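Side-chain contacts in probable zinc protease (Pseudomonas aeruginosa, PDB 4NNZ), which probably serves as one subunit of a heterodimeric zinc metallopeptidase of the M16 family: residues A[144-149]-A[163-168]; A[261-266]-A[399-404]; A[95-100]-A[195-200]; A[85-90]-A[156-161]. One frame throughout, in Å; residues are numbered along the deposited sequence.

Overall arrangement
Contacts 1, 3 and 4 lie in and around the six-stranded mixed sheet of the first M16-like half of the chain, whereas contact 2 joins helices 262-276 and 399-409 of the second half. Contacts 3 and 4 mark the two ends of strand 89-96, with centres about 31 Å apart. Contacts 1 and 4 are neighbours, their centres about 12 Å apart, and K149 of the first reaches D86 and Y158 of the second. Along the chain contact 4 crosses both contact 1 and contact 3, contact 1 is nested within the loop that contact 3 closes, and contact 2 follows them all. Contacts 2 and 3 thus each join parts of one half, while contacts 1 and 4 lie where the two halves meet.

Contact 1. Residues A[144-149]-A[163-168]; sequences AFERFK and IGWMAD
I163 opens the meeting of the loop with helix 140-152: its CG2 branch lies 4.3 Å from OE2 of E146, a loose approach of a methyl to a carboxylate. At G164 the link is indirect. Its carbonyl O accepts a hydrogen bond from NH1 of R132, on helix 118-137, and the same NH1 makes a salt bridge to E146 OE2, so one guanidinium nitrogen ties loop and helix together. W165, at the N-cap position of helix 166-171, carries most of the remaining contact. With chi1 at -59° its CG stands beside the backbone N, and the six-membered end of the indole is carried out to E146. The glutamate arrives extended, and the two side chains slide past one another in opposite directions. E146 OE1 is 3.5 Å from W165 CZ3 and CD is 3.6 Å from the same carbon, the carboxylate being turned 50° from the indole plane, while CG packs 4.1 Å from CH2. Farther along, D168 OD2 lies in the ring plane, 3.8 Å from W165 CD1; that carboxylate is also bonded to T47 and paired with R171. W165 further packs on A155 of the second subunit. No hydrogen bond runs directly between 144-149 and 163-168, so R132 supplies the electrostatic part of the junction and probably keeps E146 ionised beside the indole.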
# COMPACT_ATOMS: atom_id res chain seq x y z
N ALA A 144 -1.59 2.05 -17.20
CA ALA A 144 -2.16 0.77 -16.97
C ALA A 144 -1.29 -0.05 -16.08
O ALA A 144 -1.76 -0.71 -15.21
CB ALA A 144 -2.36 0.06 -18.29
N PHE A 145 -0.00 -0.01 -16.31
CA PHE A 145 0.92 -0.77 -15.54
C PHE A 145 0.99 -0.36 -14.09
O PHE A 145 1.21 -1.16 -13.24
CB PHE A 145 2.29 -0.76 -16.17
CG PHE A 145 3.15 -1.90 -15.74
CD1 PHE A 145 3.02 -3.12 -16.32
CD2 PHE A 145 4.09 -1.74 -14.76
CE1 PHE A 145 3.78 -4.17 -15.92
CE2 PHE A 145 4.86 -2.78 -14.36
CZ PHE A 145 4.72 -3.99 -14.96
N GLU A 146 0.82 0.91 -13.82
CA GLU A 146 0.85 1.43 -12.49
C GLU A 146 -0.27 0.86 -11.69
O GLU A 146 -0.09 0.46 -10.59
CB GLU A 146 0.74 2.93 -12.54
CG GLU A 146 1.20 3.64 -11.32
CD GLU A 146 0.96 5.10 -11.41
OE1 GLU A 146 -0.14 5.46 -11.78
OE2 GLU A 146 1.85 5.88 -11.14
N ARG A 147 -1.44 0.84 -12.28
CA ARG A 147 -2.58 0.19 -11.70
C ARG A 147 -2.41 -1.29 -11.51
O ARG A 147 -2.85 -1.83 -10.55
CB ARG A 147 -3.79 0.38 -12.59
CG ARG A 147 -4.10 1.78 -13.05
CD ARG A 147 -4.47 2.65 -11.91
NE ARG A 147 -4.49 4.04 -12.26
CZ ARG A 147 -5.56 4.66 -12.70
NH1 ARG A 147 -6.68 4.02 -12.86
NH2 ARG A 147 -5.50 5.92 -12.97
N PHE A 148 -1.82 -1.96 -12.48
CA PHE A 148 -1.68 -3.39 -12.44
C PHE A 148 -0.80 -3.77 -11.30
O PHE A 148 -1.09 -4.67 -10.58
CB PHE A 148 -1.12 -3.88 -13.78
CG PHE A 148 -0.50 -5.23 -13.74
CD1 PHE A 148 -1.28 -6.35 -13.72
CD2 PHE A 148 0.85 -5.37 -13.75
CE1 PHE A 148 -0.71 -7.58 -13.68
CE2 PHE A 148 1.43 -6.60 -13.71
CZ PHE A 148 0.64 -7.70 -13.69
N LYS A 149 0.27 -3.03 -11.17
CA LYS A 149 1.21 -3.21 -10.10
C LYS A 149 0.64 -2.97 -8.73
O LYS A 149 0.93 -3.71 -7.84
CB LYS A 149 2.44 -2.34 -10.33
CG LYS A 149 3.66 -2.83 -9.60
CD LYS A 149 4.95 -2.39 -10.23
CE LYS A 149 6.08 -2.34 -9.24
NZ LYS A 149 6.31 -0.98 -8.75
N ILE A 163 7.70 7.00 -9.08
CA ILE A 163 7.51 8.41 -9.35
C ILE A 163 6.75 9.13 -8.25
O ILE A 163 7.01 10.26 -7.99
CB ILE A 163 6.90 8.69 -10.73
CG1 ILE A 163 6.86 10.18 -10.99
CG2 ILE A 163 5.50 8.20 -10.81
CD1 ILE A 163 8.19 10.85 -11.04
N GLY A 164 5.84 8.42 -7.62
CA GLY A 164 4.98 8.94 -6.58
C GLY A 164 3.60 9.21 -7.06
O GLY A 164 3.42 9.52 -8.19
N TRP A 165 2.61 9.06 -6.22
CA TRP A 165 1.25 9.43 -6.57
C TRP A 165 1.11 10.94 -6.60
O TRP A 165 1.73 11.62 -5.85
CB TRP A 165 0.26 8.81 -5.60
CG TRP A 165 0.26 7.33 -5.49
CD1 TRP A 165 0.65 6.61 -4.43
CD2 TRP A 165 -0.20 6.40 -6.44
NE1 TRP A 165 0.48 5.30 -4.65
CE2 TRP A 165 -0.04 5.14 -5.89
CE3 TRP A 165 -0.70 6.51 -7.73
CZ2 TRP A 165 -0.37 4.01 -6.57
CZ3 TRP A 165 -1.04 5.40 -8.38
CH2 TRP A 165 -0.87 4.16 -7.81
N MET A 166 0.27 11.45 -7.46
CA MET A 166 0.21 12.87 -7.67
C MET A 166 -0.20 13.61 -6.43
O MET A 166 0.27 14.69 -6.17
CB MET A 166 -0.70 13.21 -8.83
CG MET A 166 -0.67 14.68 -9.17
SD MET A 166 0.87 15.28 -9.84
CE MET A 166 0.59 14.82 -11.53
N ALA A 167 -1.09 13.02 -5.68
CA ALA A 167 -1.53 13.60 -4.47
C ALA A 167 -0.38 13.75 -3.53
O ALA A 167 -0.31 14.71 -2.82
CB ALA A 167 -2.60 12.74 -3.86
N ASP A 168 0.50 12.78 -3.48
CA ASP A 168 1.68 12.89 -2.65
C ASP A 168 2.67 13.94 -3.10
O ASP A 168 3.16 14.68 -2.33
CB ASP A 168 2.34 11.52 -2.45
CG ASP A 168 1.40 10.49 -1.92
OD1 ASP A 168 0.31 10.83 -1.52
OD2 ASP A 168 1.72 9.31 -1.93

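Contact 2. Residues A[261-266]-A[399-404]; sequences NPREVN and PDDIQK
R263 and D401 join the first turns of two helices, 262-276 and 399-409, in the second α/β half of this M16-family chain. Their side chains cross at about a right angle, and the guanidinium and carboxylate planes are 71° apart. The arginine leaves its helix with CG anti to the backbone N (chi1 -178°), then bends at chi2 and chi3, folding its methylenes against the aspartate. CD comes within a tight 2.9 Å of D401 OD2. Beyond the bend NH1 returns to that oxygen in a salt bridge of 3.0 Å, almost straight at 177°, with OD2 in the guanidinium plane and offering its syn lone pair. OD2 is gripped a second time by the backbone N of T398, a bond that amounts to one half of a capping box at the start of helix 399-409. The partner helix is capped as well: N261 OD1 accepts from R263 N at 3.1 Å, although this donor stands above the carbonyl plane. One turn after D401, K404 brings NZ near E264, the residue after R263, whose OE2 is bonded to S259 and whose OE1 is weakly bonded to Y409. The lysine NZ stops 4.3 Å from E264 CB and 4.6 Å from E264 OE1.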
# COMPACT_ATOMS: atom_id res chain seq x y z
N ASN A 261 14.13 -21.78 -1.23
CA ASN A 261 14.63 -22.59 -2.32
C ASN A 261 15.00 -21.80 -3.56
O ASN A 261 14.17 -21.51 -4.37
CB ASN A 261 13.61 -23.66 -2.68
CG ASN A 261 14.24 -24.84 -3.36
OD1 ASN A 261 15.39 -24.78 -3.75
ND2 ASN A 261 13.51 -25.91 -3.49
N PRO A 262 16.27 -21.56 -3.76
CA PRO A 262 16.75 -20.87 -4.94
C PRO A 262 16.47 -21.63 -6.20
O PRO A 262 16.45 -21.02 -7.23
CB PRO A 262 18.23 -20.81 -4.70
CG PRO A 262 18.34 -20.67 -3.25
CD PRO A 262 17.14 -21.28 -2.62
N ARG A 263 16.31 -22.94 -6.12
CA ARG A 263 16.11 -23.72 -7.32
C ARG A 263 14.84 -23.34 -8.02
O ARG A 263 14.80 -23.27 -9.21
CB ARG A 263 16.12 -25.21 -7.02
CG ARG A 263 15.96 -26.09 -8.25
CD ARG A 263 17.27 -26.40 -8.92
NE ARG A 263 18.26 -26.96 -8.02
CZ ARG A 263 18.46 -28.26 -7.84
NH1 ARG A 263 17.74 -29.12 -8.51
NH2 ARG A 263 19.37 -28.69 -7.00
N GLU A 264 13.79 -23.11 -7.27
CA GLU A 264 12.52 -22.77 -7.86
C GLU A 264 12.58 -21.44 -8.58
O GLU A 264 11.96 -21.26 -9.60
CB GLU A 264 11.39 -22.86 -6.84
CG GLU A 264 11.09 -21.57 -6.13
CD GLU A 264 10.46 -21.76 -4.78
OE1 GLU A 264 9.62 -22.65 -4.64
OE2 GLU A 264 10.79 -21.02 -3.86
N VAL A 265 13.33 -20.49 -8.04
CA VAL A 265 13.48 -19.22 -8.68
C VAL A 265 14.17 -19.39 -10.00
O VAL A 265 13.77 -18.83 -10.98
CB VAL A 265 14.33 -18.27 -7.83
CG1 VAL A 265 14.61 -16.99 -8.56
CG2 VAL A 265 13.64 -17.96 -6.54
N ASN A 266 15.24 -20.14 -10.01
CA ASN A 266 15.99 -20.32 -11.20
C ASN A 266 15.19 -21.05 -12.23
O ASN A 266 15.35 -20.86 -13.41
CB ASN A 266 17.33 -20.95 -10.91
CG ASN A 266 18.24 -20.03 -10.17
OD1 ASN A 266 18.06 -18.84 -10.20
ND2 ASN A 266 19.20 -20.57 -9.52
N PRO A 399 14.35 -30.66 -15.65
CA PRO A 399 13.04 -30.53 -16.25
C PRO A 399 11.98 -30.68 -15.21
O PRO A 399 10.90 -30.17 -15.36
CB PRO A 399 13.02 -31.68 -17.20
CG PRO A 399 14.38 -31.69 -17.71
CD PRO A 399 15.22 -31.45 -16.51
N ASP A 400 12.29 -31.45 -14.19
CA ASP A 400 11.42 -31.65 -13.08
C ASP A 400 11.21 -30.40 -12.24
O ASP A 400 10.14 -30.13 -11.79
CB ASP A 400 11.92 -32.83 -12.27
CG ASP A 400 12.14 -34.03 -13.14
OD1 ASP A 400 11.31 -34.26 -14.04
OD2 ASP A 400 13.14 -34.75 -12.95
N ASP A 401 12.26 -29.63 -12.05
CA ASP A 401 12.18 -28.40 -11.30
C ASP A 401 11.23 -27.47 -11.98
O ASP A 401 10.48 -26.75 -11.35
CB ASP A 401 13.54 -27.74 -11.29
CG ASP A 401 14.44 -28.33 -10.30
OD1 ASP A 401 13.96 -28.86 -9.31
OD2 ASP A 401 15.65 -28.26 -10.50
N ILE A 402 11.34 -27.43 -13.28
CA ILE A 402 10.54 -26.55 -14.06
C ILE A 402 9.10 -26.92 -13.91
O ILE A 402 8.28 -26.07 -13.68
CB ILE A 402 10.97 -26.61 -15.52
CG1 ILE A 402 12.27 -25.85 -15.68
CG2 ILE A 402 9.95 -26.01 -16.47
CD1 ILE A 402 12.74 -25.80 -17.09
N GLN A 403 8.78 -28.19 -14.07
CA GLN A 403 7.40 -28.60 -14.00
C GLN A 403 6.87 -28.30 -12.63
O GLN A 403 5.78 -27.83 -12.48
CB GLN A 403 7.23 -30.07 -14.40
CG GLN A 403 6.17 -30.86 -13.64
CD GLN A 403 5.98 -32.26 -14.14
OE1 GLN A 403 6.68 -33.18 -13.74
NE2 GLN A 403 5.02 -32.43 -15.01
N LYS A 404 7.66 -28.57 -11.62
CA LYS A 404 7.24 -28.30 -10.28
C LYS A 404 6.97 -26.85 -10.00
O LYS A 404 6.02 -26.55 -9.35
CB LYS A 404 8.31 -28.80 -9.34
CG LYS A 404 7.86 -29.05 -7.93
CD LYS A 404 9.05 -29.13 -6.99
CE LYS A 404 9.15 -27.89 -6.14
NZ LYS A 404 9.43 -26.67 -6.94

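Contact 3. Residues A[95-100]-A[195-200]; sequences LARDRL and VGDVTA
R97 and D197, their CA atoms 6.3 Å apart, meet where strands 89-96 and 190-196 leave the six-stranded sheet of the M16 domain; the two strands run parallel but are separated by strand 28-35, and D197 turns the chain through an inverse gamma turn closed by V198 N to G196 O at 2.8 Å. Beyond the start of the intervening strand the side chains close over P27, which both R97 and D197 touch. The arginine bends at chi2 and chi3, the latter nearly eclipsed at 2°, which brings CD and NE across the aspartate at a slant. R97 CD packs 3.6 Å from D197 OD2, and NE makes only a long salt bridge of 3.7 Å with that oxygen. The guanidinium and carboxylate planes are 80° apart, which leaves the pair without the flat, two-pronged match of a close ion pair. NE also lies 3.5 Å from D197 O, which approaches the rim of the guanidinium almost level with it. Both charged groups have further weak partners: R97 NH2 forms a long, weak ion pair with E202, and D197 OD1 is weakly bonded to H24. Deeper in, the apolar part crosses at about a right angle, with L100 and V198 both packing on V29 of the strand between them. Across that strand the L100 branch CD2 touches V198 CG1 at 3.8 Å.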
# COMPACT_ATOMS: atom_id res chain seq x y z
N LEU A 95 34.70 7.17 -16.30
CA LEU A 95 35.76 8.15 -16.40
C LEU A 95 37.16 7.68 -16.62
O LEU A 95 37.47 6.52 -16.57
CB LEU A 95 35.73 9.04 -15.17
CG LEU A 95 35.21 8.37 -13.91
CD1 LEU A 95 36.33 7.86 -13.04
CD2 LEU A 95 34.38 9.34 -13.14
N ALA A 96 37.99 8.66 -16.88
CA ALA A 96 39.37 8.46 -17.10
C ALA A 96 40.06 8.16 -15.82
O ALA A 96 39.84 8.73 -14.80
CB ALA A 96 39.96 9.68 -17.75
N ARG A 97 40.95 7.24 -15.91
CA ARG A 97 41.52 6.60 -14.74
C ARG A 97 42.18 7.59 -13.80
O ARG A 97 42.16 7.40 -12.63
CB ARG A 97 42.48 5.47 -15.10
CG ARG A 97 43.68 5.86 -15.92
CD ARG A 97 45.00 5.57 -15.24
NE ARG A 97 44.90 4.93 -13.94
CZ ARG A 97 45.49 5.38 -12.85
NH1 ARG A 97 46.21 6.48 -12.89
NH2 ARG A 97 45.35 4.74 -11.71
N ASP A 98 42.73 8.66 -14.30
CA ASP A 98 43.42 9.55 -13.42
C ASP A 98 42.47 10.48 -12.75
O ASP A 98 42.83 11.16 -11.82
CB ASP A 98 44.47 10.34 -14.17
CG ASP A 98 44.05 10.68 -15.57
OD1 ASP A 98 43.83 9.73 -16.39
OD2 ASP A 98 43.97 11.89 -15.85
N ARG A 99 41.24 10.51 -13.21
CA ARG A 99 40.27 11.44 -12.71
C ARG A 99 39.42 10.86 -11.59
O ARG A 99 38.50 11.46 -11.12
CB ARG A 99 39.40 11.96 -13.84
CG ARG A 99 39.69 13.39 -14.28
CD ARG A 99 41.17 13.73 -14.22
NE ARG A 99 41.44 15.16 -14.38
CZ ARG A 99 41.10 15.90 -15.43
NH1 ARG A 99 40.48 15.36 -16.47
NH2 ARG A 99 41.39 17.18 -15.46
N LEU A 100 39.76 9.67 -11.15
CA LEU A 100 38.97 8.97 -10.17
C LEU A 100 38.88 9.72 -8.87
O LEU A 100 37.84 9.73 -8.22
CB LEU A 100 39.54 7.58 -9.94
CG LEU A 100 38.90 6.75 -8.85
CD1 LEU A 100 37.40 6.67 -9.00
CD2 LEU A 100 39.47 5.37 -8.80
N VAL A 195 35.14 -0.46 -10.83
CA VAL A 195 35.79 -1.38 -11.73
C VAL A 195 36.54 -0.67 -12.86
O VAL A 195 36.15 0.38 -13.32
CB VAL A 195 34.90 -2.58 -12.16
CG1 VAL A 195 33.57 -2.60 -11.47
CG2 VAL A 195 34.74 -2.74 -13.64
N GLY A 196 37.63 -1.28 -13.27
CA GLY A 196 38.44 -0.66 -14.29
C GLY A 196 39.92 -0.69 -14.00
O GLY A 196 40.40 -1.46 -13.23
N ASP A 197 40.61 0.25 -14.60
CA ASP A 197 42.04 0.32 -14.60
C ASP A 197 42.50 0.96 -13.31
O ASP A 197 42.96 2.08 -13.29
CB ASP A 197 42.43 1.18 -15.79
CG ASP A 197 43.89 1.18 -16.06
OD1 ASP A 197 44.54 0.14 -15.94
OD2 ASP A 197 44.40 2.24 -16.44
N VAL A 198 42.36 0.24 -12.22
CA VAL A 198 42.83 0.73 -10.94
C VAL A 198 43.30 -0.41 -10.11
O VAL A 198 43.05 -1.55 -10.42
CB VAL A 198 41.76 1.43 -10.11
CG1 VAL A 198 41.40 2.76 -10.69
CG2 VAL A 198 40.56 0.53 -9.96
N THR A 199 43.95 -0.07 -9.01
CA THR A 199 44.42 -1.02 -8.04
C THR A 199 43.61 -0.92 -6.79
O THR A 199 43.27 0.14 -6.35
CB THR A 199 45.88 -0.79 -7.71
OG1 THR A 199 46.05 0.51 -7.19
CG2 THR A 199 46.67 -0.89 -8.95
N ALA A 200 43.32 -2.05 -6.21
CA ALA A 200 42.41 -2.12 -5.10
C ALA A 200 42.91 -1.33 -3.94
O ALA A 200 42.14 -0.81 -3.17
CB ALA A 200 42.19 -3.55 -4.71

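Contact 4. Residues A[85-90]-A[156-161]; sequences TDDYTA and SGYHTP
Y158 OH donates a short hydrogen bond of 2.6 Å to D87 OD2, which receives it on its syn lone pair. The oxygen lies in the plane of the phenol, at its edge, and the carboxylate is turned 52° from the ring. Both oxygens of this buried acid have further partners: OD2 also accepts from the backbone N of R306, and OD1 is bonded to S40. Since R306 lies between strands 294-301 and 309-317 of the other sheet, D87 bridges the two halves of the chain.

Van der Waals packing comes from D86, which crosses the same tyrosine obliquely. Its CB rests 3.9 Å from Y158 CE1, and OD2 lies 3.8 Å from CD1.

Residues 85-88 form the turn of the β-hairpin between strands 80-84 and 89-96, closed by T85 N to Y88 O at 2.8 Å. In return T85 OG1 accepts from Y88 N, an ST motif, and stands 3.2 Å above the centre of the Y88 ring.

Aromatic contacts lie beside this pair: Y158 meets Y153 edge-to-face, and the H159 ring meets H159 of the second subunit.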
# COMPACT_ATOMS: atom_id res chain seq x y z
N THR A 85 14.82 3.13 -8.26
CA THR A 85 13.90 2.05 -8.50
C THR A 85 13.21 1.76 -7.21
O THR A 85 13.27 2.52 -6.31
CB THR A 85 14.62 0.80 -8.97
OG1 THR A 85 15.31 0.21 -7.89
CG2 THR A 85 15.60 1.12 -9.98
N ASP A 86 12.53 0.65 -7.15
CA ASP A 86 11.84 0.26 -5.95
C ASP A 86 12.78 0.01 -4.82
O ASP A 86 12.57 0.45 -3.73
CB ASP A 86 11.03 -0.98 -6.22
CG ASP A 86 9.97 -0.76 -7.27
OD1 ASP A 86 9.80 0.37 -7.72
OD2 ASP A 86 9.29 -1.69 -7.66
N ASP A 87 13.82 -0.74 -5.08
CA ASP A 87 14.77 -1.09 -4.07
C ASP A 87 16.04 -0.30 -3.95
O ASP A 87 16.72 -0.46 -2.99
CB ASP A 87 15.09 -2.56 -4.16
CG ASP A 87 13.96 -3.42 -3.73
OD1 ASP A 87 13.16 -2.95 -2.93
OD2 ASP A 87 13.83 -4.54 -4.18
N TYR A 88 16.36 0.53 -4.91
CA TYR A 88 17.60 1.24 -4.81
C TYR A 88 17.68 2.55 -5.55
O TYR A 88 16.88 2.86 -6.38
CB TYR A 88 18.75 0.34 -5.21
CG TYR A 88 18.57 -0.25 -6.54
CD1 TYR A 88 18.88 0.46 -7.65
CD2 TYR A 88 18.05 -1.48 -6.69
CE1 TYR A 88 18.69 -0.08 -8.89
CE2 TYR A 88 17.87 -2.03 -7.92
CZ TYR A 88 18.20 -1.32 -9.01
OH TYR A 88 18.01 -1.85 -10.22
N THR A 89 18.68 3.33 -5.19
CA THR A 89 19.05 4.52 -5.89
C THR A 89 20.51 4.48 -6.20
O THR A 89 21.29 4.35 -5.32
CB THR A 89 18.84 5.69 -5.00
OG1 THR A 89 17.53 5.61 -4.49
CG2 THR A 89 19.03 6.96 -5.74
N ALA A 90 20.87 4.62 -7.45
CA ALA A 90 22.26 4.53 -7.83
C ALA A 90 22.81 5.69 -8.61
O ALA A 90 22.22 6.13 -9.52
CB ALA A 90 22.50 3.24 -8.57
N SER A 156 2.88 -5.66 -0.01
CA SER A 156 4.24 -5.15 -0.05
C SER A 156 4.44 -3.74 -0.56
O SER A 156 3.59 -3.17 -1.12
CB SER A 156 5.17 -6.11 -0.77
OG SER A 156 5.03 -6.04 -2.16
N GLY A 157 5.62 -3.23 -0.37
CA GLY A 157 5.96 -1.90 -0.77
C GLY A 157 6.02 -1.79 -2.26
O GLY A 157 6.07 -0.73 -2.80
N TYR A 158 6.00 -2.91 -2.92
CA TYR A 158 6.12 -2.93 -4.34
C TYR A 158 4.99 -2.31 -5.04
O TYR A 158 5.12 -2.00 -6.17
CB TYR A 158 6.40 -4.31 -4.86
CG TYR A 158 7.80 -4.74 -4.61
CD1 TYR A 158 8.81 -3.83 -4.53
CD2 TYR A 158 8.10 -6.06 -4.44
CE1 TYR A 158 10.08 -4.23 -4.30
CE2 TYR A 158 9.37 -6.45 -4.20
CZ TYR A 158 10.34 -5.53 -4.13
OH TYR A 158 11.60 -5.88 -3.91
N HIS A 159 3.87 -2.16 -4.38
CA HIS A 159 2.75 -1.54 -5.03
C HIS A 159 2.93 -0.09 -5.29
O HIS A 159 2.26 0.45 -6.12
CB HIS A 159 1.41 -1.85 -4.40
CG HIS A 159 1.32 -1.58 -2.94
ND1 HIS A 159 1.61 -0.36 -2.39
CD2 HIS A 159 0.92 -2.36 -1.92
CE1 HIS A 159 1.42 -0.42 -1.09
NE2 HIS A 159 1.00 -1.62 -0.78
N THR A 160 3.84 0.53 -4.59
CA THR A 160 3.95 1.95 -4.75
C THR A 160 4.70 2.36 -6.00
O THR A 160 5.72 1.84 -6.30
CB THR A 160 4.39 2.71 -3.46
OG1 THR A 160 5.58 3.45 -3.69
CG2 THR A 160 4.56 1.82 -2.29
N PRO A 161 4.17 3.31 -6.75
CA PRO A 161 4.89 3.81 -7.90
C PRO A 161 6.08 4.61 -7.49
O PRO A 161 5.98 5.45 -6.66
CB PRO A 161 3.88 4.74 -8.55
CG PRO A 161 2.96 5.11 -7.50
CD PRO A 161 2.86 3.93 -6.62